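Lysyl oxidase (Pichia pastoris, PDB 1W7C) probably oxidises the side-chain amino group of peptidyl lysine and other primary amines, using copper and a topaquinone cofactor. Local coordinates at residues K606-D609 against T610-R613; N629-A632 against F633-D636. All coordinates share one frame; numbering follows the deposited sequence. Where two conformers were deposited one is given.

Contact 1: K606-D609 against T610-R613. Unlike the reference sequence in segment 610-613: Thr610 (reference Glu).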
# COMPACT_ATOMS: atom_id res chain seq x y z
N LYS A 606 -1.30 -28.68 3.27
CA LYS A 606 -0.17 -29.49 3.70
C LYS A 606 0.81 -29.61 2.55
O LYS A 606 0.45 -30.02 1.46
CB LYS A 606 -0.68 -30.85 4.20
CG LYS A 606 0.38 -31.86 4.51
CD LYS A 606 -0.28 -33.22 4.87
CE LYS A 606 0.68 -34.30 5.10
NZ LYS A 606 -0.07 -35.46 5.58
N HIS A 607 2.07 -29.32 2.82
CA HIS A 607 3.10 -29.40 1.81
C HIS A 607 3.19 -30.80 1.23
O HIS A 607 3.21 -31.77 1.98
CB HIS A 607 4.47 -29.07 2.37
CG HIS A 607 5.55 -29.12 1.33
ND1 HIS A 607 6.18 -30.29 0.97
CD2 HIS A 607 5.98 -28.18 0.47
CE1 HIS A 607 6.99 -30.05 -0.05
NE2 HIS A 607 6.92 -28.76 -0.35
N LYS A 608 3.25 -30.91 -0.10
CA LYS A 608 3.53 -32.19 -0.77
C LYS A 608 4.39 -31.92 -1.99
O LYS A 608 4.19 -30.97 -2.73
CB LYS A 608 2.25 -32.86 -1.21
CG LYS A 608 1.34 -33.32 -0.06
CD LYS A 608 0.07 -33.99 -0.50
CE LYS A 608 -0.73 -34.45 0.70
NZ LYS A 608 -2.02 -35.10 0.40
N ASP A 609 5.35 -32.82 -2.24
CA ASP A 609 6.13 -32.76 -3.47
C ASP A 609 5.26 -32.96 -4.71
O ASP A 609 5.62 -32.43 -5.77
CB ASP A 609 7.22 -33.81 -3.46
CG ASP A 609 8.27 -33.55 -2.43
OD1 ASP A 609 8.70 -32.38 -2.22
OD2 ASP A 609 8.77 -34.49 -1.79
N THR A 610 4.17 -33.70 -4.58
CA THR A 610 3.20 -33.88 -5.66
C THR A 610 2.31 -32.66 -5.88
O THR A 610 1.58 -32.61 -6.84
CB THR A 610 2.29 -35.09 -5.37
OG1 THR A 610 1.72 -34.94 -4.06
CG2 THR A 610 3.04 -36.39 -5.36
N GLU A 611 2.38 -31.69 -4.97
CA GLU A 611 1.62 -30.45 -5.08
C GLU A 611 2.64 -29.31 -5.20
O GLU A 611 2.72 -28.38 -4.40
CB GLU A 611 0.62 -30.32 -3.95
CG GLU A 611 -0.36 -31.50 -3.96
CD GLU A 611 -1.41 -31.47 -2.90
OE1 GLU A 611 -1.41 -30.57 -2.02
OE2 GLU A 611 -2.27 -32.39 -2.91
N LEU A 612 3.44 -29.45 -6.26
CA LEU A 612 4.51 -28.59 -6.61
C LEU A 612 4.02 -27.21 -7.00
O LEU A 612 4.63 -26.20 -6.64
CB LEU A 612 5.25 -29.23 -7.79
CG LEU A 612 6.31 -28.36 -8.46
CD1 LEU A 612 7.43 -28.06 -7.51
CD2 LEU A 612 6.81 -29.08 -9.71
N ARG A 613 2.92 -27.20 -7.73
CA ARG A 613 2.51 -25.99 -8.46
C ARG A 613 0.99 -25.95 -8.61
O ARG A 613 0.35 -26.98 -8.78
CB ARG A 613 3.19 -25.94 -9.84
CG ARG A 613 2.94 -27.17 -10.72
CD ARG A 613 3.88 -27.20 -11.93
NE ARG A 613 3.76 -25.97 -12.69
CZ ARG A 613 4.65 -25.48 -13.51
NH1 ARG A 613 5.74 -26.19 -13.77
NH2 ARG A 613 4.44 -24.31 -14.07
O HOH W 1 0.12 -28.66 -0.82
O HOH W 2 -1.98 -31.02 0.47
O HOH W 3 2.81 -28.31 -1.55
O HOH W 4 -3.74 -33.14 -0.78

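Contact 2: N629-A632 against F633-D636. With CA (calcium ion), chain E.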
# COMPACT_ATOMS: atom_id res chain seq x y z
N ASN A 629 -5.52 -29.58 -11.20
CA ASN A 629 -6.72 -28.99 -10.66
C ASN A 629 -6.40 -28.65 -9.21
O ASN A 629 -6.23 -29.54 -8.40
CB ASN A 629 -7.88 -29.95 -10.78
CG ASN A 629 -9.19 -29.33 -10.28
OD1 ASN A 629 -9.17 -28.46 -9.40
ND2 ASN A 629 -10.32 -29.77 -10.84
N PHE A 630 -6.27 -27.36 -8.93
CA PHE A 630 -5.85 -26.91 -7.61
C PHE A 630 -6.75 -27.47 -6.49
O PHE A 630 -6.29 -27.68 -5.39
CB PHE A 630 -5.82 -25.39 -7.57
CG PHE A 630 -5.47 -24.81 -6.23
CD1 PHE A 630 -4.15 -24.73 -5.83
CD2 PHE A 630 -6.46 -24.37 -5.36
CE1 PHE A 630 -3.80 -24.18 -4.61
CE2 PHE A 630 -6.11 -23.82 -4.13
CZ PHE A 630 -4.78 -23.76 -3.75
N ASN A 631 -8.04 -27.65 -6.77
CA ASN A 631 -8.94 -28.11 -5.75
C ASN A 631 -8.59 -29.51 -5.25
O ASN A 631 -8.99 -29.87 -4.16
CB ASN A 631 -10.38 -28.09 -6.27
CG ASN A 631 -10.97 -26.70 -6.32
OD1 ASN A 631 -10.39 -25.75 -5.76
ND2 ASN A 631 -12.10 -26.56 -7.02
N ALA A 632 -7.80 -30.28 -6.01
CA ALA A 632 -7.36 -31.59 -5.56
C ALA A 632 -6.48 -31.49 -4.31
O ALA A 632 -6.34 -32.45 -3.55
CB ALA A 632 -6.62 -32.32 -6.67
N PHE A 633 -5.83 -30.33 -4.10
CA PHE A 633 -4.98 -30.15 -2.93
C PHE A 633 -5.79 -30.06 -1.63
O PHE A 633 -5.25 -30.27 -0.55
CB PHE A 633 -4.19 -28.83 -2.98
CG PHE A 633 -3.24 -28.66 -4.14
CD1 PHE A 633 -3.09 -29.61 -5.15
CD2 PHE A 633 -2.46 -27.50 -4.21
CE1 PHE A 633 -2.18 -29.36 -6.21
CE2 PHE A 633 -1.58 -27.27 -5.26
CZ PHE A 633 -1.41 -28.23 -6.24
N LEU A 634 -7.07 -29.73 -1.75
CA LEU A 634 -7.93 -29.40 -0.63
C LEU A 634 -8.78 -30.59 -0.27
O LEU A 634 -9.87 -30.79 -0.79
CB LEU A 634 -8.82 -28.21 -1.02
CG LEU A 634 -8.07 -26.95 -1.41
CD1 LEU A 634 -9.00 -25.92 -2.05
CD2 LEU A 634 -7.32 -26.37 -0.21
N ASP A 635 -8.25 -31.39 0.64
CA ASP A 635 -8.85 -32.68 1.00
C ASP A 635 -8.86 -32.86 2.52
O ASP A 635 -8.79 -33.97 3.04
CB ASP A 635 -8.21 -33.84 0.23
CG ASP A 635 -6.71 -33.81 0.22
OD1 ASP A 635 -6.11 -34.53 -0.62
OD2 ASP A 635 -6.06 -33.12 1.01
N ASP A 636 -9.08 -31.74 3.22
CA ASP A 636 -9.42 -31.72 4.64
C ASP A 636 -8.31 -32.28 5.51
O ASP A 636 -8.56 -32.74 6.63
CB ASP A 636 -10.72 -32.51 4.90
CG ASP A 636 -11.24 -32.33 6.29
OD1 ASP A 636 -11.25 -31.15 6.75
OD2 ASP A 636 -11.72 -33.34 6.96
CA CA E . -4.23 -31.65 1.06
O HOH W 5 -10.89 -31.62 -3.33
O HOH W 6 -7.55 -34.54 -3.32
O HOH W 4 -3.74 -33.14 -0.78
O HOH W 2 -1.98 -31.02 0.47

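Contact 1: K606-D609 against T610-R613
Lys608 and Glu611 are the first and last residues of a type I beta turn just after strand 602-606, and they touch through both backbone and side chain. Glu611 N donates to Lys608 O at 3.0 Å; the N-H lies well above the carbonyl plane and the angle at hydrogen is 148°. Water 3 accepts from Lys608 N at 3.0 Å and sits within hydrogen-bonding distance of Glu611 O, to which it can donate, a second tie between the same two residues. The side chains then run side by side in the same direction, both extended beyond CG, and Lys608 CD packs 3.7 Å from Glu611 OE2. Their charged ends do not form a salt bridge: NZ pairs instead with Glu637, and water 4 connects it to the carboxylate, accepting from Lys608 NZ at 2.9 Å and donating to Glu611 OE2 at 2.7 Å. Glu611 OE1 is served by water as well: waters 1 and 2 each bridge it to Lys606 O. The carboxylate of the buried Glu611 is therefore hydrated at both oxygens, and waters 2 and 4 also coordinate a calcium ion, which would probably help stabilise its negative charge. At the corner of the turn, beside a glycan, Asp609 OD1 accepts from Lys65 N. Thr610 adds a lighter touch: chi1 of 53° sets OG1 between its own N and carbonyl carbon, 3.6 Å from Lys608 CB.

Contact 2: N629-A632 against F633-D636
A short 3-10 turn leads straight into a calcium site here, with Phe633 ending the one and beginning the other. Two backbone bonds of i to i+3 type wind it: Phe633 N to Phe630 O at 3.0 Å and Leu634 N to Asn631 O at 3.1 Å. At the start, Asn629 OD1 accepts from Asn631 N, an Asx turn, and takes a further bond from Asn596. The two buried phenylalanines meet obliquely, planes at 54°, with Phe630 CE1 lying 3.6 Å from Phe633 CD2; with chi1 at 177° the ring of Phe630 swings away from its own N and comes up against Phe633. Leu634 CD1 adds a looser contact, 4.1 Å from Phe630 CE2. Phe603 and Trp647 meet Phe630 edge-to-face. Past the turn, Phe633 O reaches the calcium at 2.4 Å, and Asp635 binds it through OD2 alone, OD1 standing 3.8 Å off. That second oxygen is held by water 4, itself a calcium ligand, which donates to Asp635 OD1 at 2.8 Å. With water 2, and with Glu540 and Glu637 among the remaining ligands, seven atoms bind the ion, a coordination number common for protein-bound calcium.

Both contacts belong to the long connection between strands 602-606 and 642-654 in the enzyme domain, with centres about 11 Å apart. Contact 1 is a surface turn, its tip against glycan, held by a backbone turn bond, charge and bridging water. Contact 2 is partly buried: it has a buried aromatic pair, while the chain's polar oxygens grip calcium on a more exposed flank. The two meet directly, Glu611 CD resting 3.4 Å from Phe633 CD1, so the carboxylate of Glu611 packs against the ring of Phe633. Waters 2 and 4 serve both, making Glu611 and Lys608 second-shell partners of the metal that Phe633 and Asp635 bind directly.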